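Local atomic coordinates of ABC sugar transporter, periplasmic sugar binding protein (Legionella pneumophila subsp. pneumophila, PDB entry 3ROT), a protein that probably binds a sugar in the periplasm as the solute-binding component of an ABC transporter for carbohydrate uptake. Residues V135-P140 against F193-Q198. Numbering follows the deposited sequence.
Sequences VLNPQP and FCLTSQ
The side-chain oxygen of Q198, OE1, takes two bonds at once: one from Q139 NE2 across the contact at 2.9 Å, the other from T196 OG1 in its own segment. Both donors lie in its carbonyl plane, on lone pairs, and together they probably hold the amide's rotation, while the two glutamine amide planes stand 76° apart. Both glutamines are long enough to meet, one giving an N-H, the other an acceptor oxygen. The setting is the C-terminal ends of two neighbouring inner strands, 132-137 and 191-194, of a parallel sheet in the periplasmic binding protein fold. L136 joins them in ladder fashion: its N donates to F193 O at 2.9 Å, and its O accepts from L195 N at a longer 3.3 Å. Beta-branched V135 suits the strand; with CG1 anti to the backbone N (chi1 177°), this methyl meets L195 CD2. On the other face, L136 CD1 lies 4.2 Å from C194 SG, and A199 of helix 197-208 touches both residues. L195 follows the last strand residue, C194, and its branched side chain also reaches the N137 amide with CD1. N137 OD1 accepts from Q139 N, closing an Asx turn, while its ND2 bonds to E165. P138, with no N-H to satisfy, fits the turn and sets its ring against L195 and T196. A glycerol, probably from the crystallisation liquor, lies near the T196 side chain and may mark a pocket. T196, whose short hydroxyl also serves Q198 OE1, is the N-cap of helix 197-208, its OG1 accepting from Q198 N at 3.0 Å.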
# COMPACT_ATOMS: atom_id res chain seq x y z
N VAL A 135 2.80 1.07 21.24
CA VAL A 135 3.63 0.45 20.22
C VAL A 135 2.75 -0.35 19.27
O VAL A 135 2.09 -1.31 19.69
CB VAL A 135 4.67 -0.51 20.83
CG1 VAL A 135 5.47 -1.19 19.71
CG2 VAL A 135 5.60 0.26 21.76
N LEU A 136 2.75 0.05 18.00
CA LEU A 136 1.91 -0.60 17.00
C LEU A 136 2.67 -1.67 16.21
O LEU A 136 3.61 -1.37 15.48
CB LEU A 136 1.34 0.45 16.05
CG LEU A 136 0.74 1.70 16.72
CD1 LEU A 136 0.10 2.57 15.64
CD2 LEU A 136 -0.30 1.31 17.76
N ASN A 137 2.25 -2.93 16.37
CA ASN A 137 2.88 -4.05 15.68
C ASN A 137 1.98 -4.51 14.55
O ASN A 137 0.86 -4.96 14.77
CB ASN A 137 3.12 -5.22 16.64
CG ASN A 137 4.17 -6.19 16.13
OD1 ASN A 137 4.28 -6.43 14.92
ND2 ASN A 137 4.95 -6.77 17.04
N PRO A 138 2.46 -4.38 13.30
CA PRO A 138 1.60 -4.82 12.20
C PRO A 138 1.82 -6.28 11.84
O PRO A 138 1.07 -6.84 11.03
CB PRO A 138 2.00 -3.88 11.07
CG PRO A 138 3.45 -3.71 11.29
CD PRO A 138 3.56 -3.53 12.80
N GLN A 139 2.83 -6.91 12.43
CA GLN A 139 3.12 -8.30 12.13
C GLN A 139 3.59 -9.16 13.29
O GLN A 139 4.78 -9.48 13.38
CB GLN A 139 4.16 -8.41 11.02
CG GLN A 139 3.74 -7.89 9.68
CD GLN A 139 4.86 -7.99 8.67
OE1 GLN A 139 5.33 -9.09 8.35
NE2 GLN A 139 5.30 -6.85 8.16
N PRO A 140 2.68 -9.55 14.19
CA PRO A 140 3.15 -10.40 15.29
C PRO A 140 3.73 -11.66 14.62
O PRO A 140 3.22 -12.10 13.59
CB PRO A 140 1.87 -10.68 16.07
CG PRO A 140 1.10 -9.41 15.89
CD PRO A 140 1.28 -9.14 14.40
N PHE A 193 4.73 4.67 18.68
CA PHE A 193 5.87 4.07 18.00
C PHE A 193 5.32 3.11 16.95
O PHE A 193 4.62 2.16 17.29
CB PHE A 193 6.71 3.24 18.97
CG PHE A 193 7.53 4.05 19.93
CD1 PHE A 193 8.82 4.45 19.60
CD2 PHE A 193 7.02 4.37 21.19
CE1 PHE A 193 9.60 5.16 20.51
CE2 PHE A 193 7.80 5.08 22.10
CZ PHE A 193 9.09 5.47 21.76
N CYS A 194 5.63 3.35 15.68
CA CYS A 194 5.19 2.45 14.60
C CYS A 194 6.38 1.58 14.24
O CYS A 194 7.44 2.10 13.87
CB CYS A 194 4.75 3.23 13.38
SG CYS A 194 3.32 4.29 13.65
N LEU A 195 6.21 0.26 14.35
CA LEU A 195 7.30 -0.66 14.05
C LEU A 195 7.69 -0.71 12.58
O LEU A 195 8.81 -1.10 12.25
CB LEU A 195 6.96 -2.07 14.59
CG LEU A 195 6.80 -2.10 16.12
CD1 LEU A 195 6.51 -3.51 16.60
CD2 LEU A 195 8.06 -1.58 16.78
N THR A 196 6.78 -0.33 11.69
CA THR A 196 7.08 -0.25 10.25
C THR A 196 6.14 0.78 9.64
O THR A 196 5.20 1.25 10.30
CB THR A 196 6.86 -1.58 9.49
OG1 THR A 196 5.46 -1.76 9.25
CG2 THR A 196 7.39 -2.77 10.29
N SER A 197 6.37 1.13 8.37
CA SER A 197 5.52 2.11 7.71
C SER A 197 4.10 1.58 7.49
O SER A 197 3.17 2.35 7.27
CB SER A 197 6.15 2.52 6.37
OG SER A 197 6.30 1.40 5.51
N GLN A 198 3.92 0.26 7.57
CA GLN A 198 2.57 -0.31 7.40
C GLN A 198 1.62 0.15 8.51
O GLN A 198 0.41 0.21 8.31
CB GLN A 198 2.63 -1.83 7.40
CG GLN A 198 3.47 -2.43 6.30
CD GLN A 198 3.82 -3.87 6.61
OE1 GLN A 198 4.42 -4.17 7.65
NE2 GLN A 198 3.44 -4.77 5.71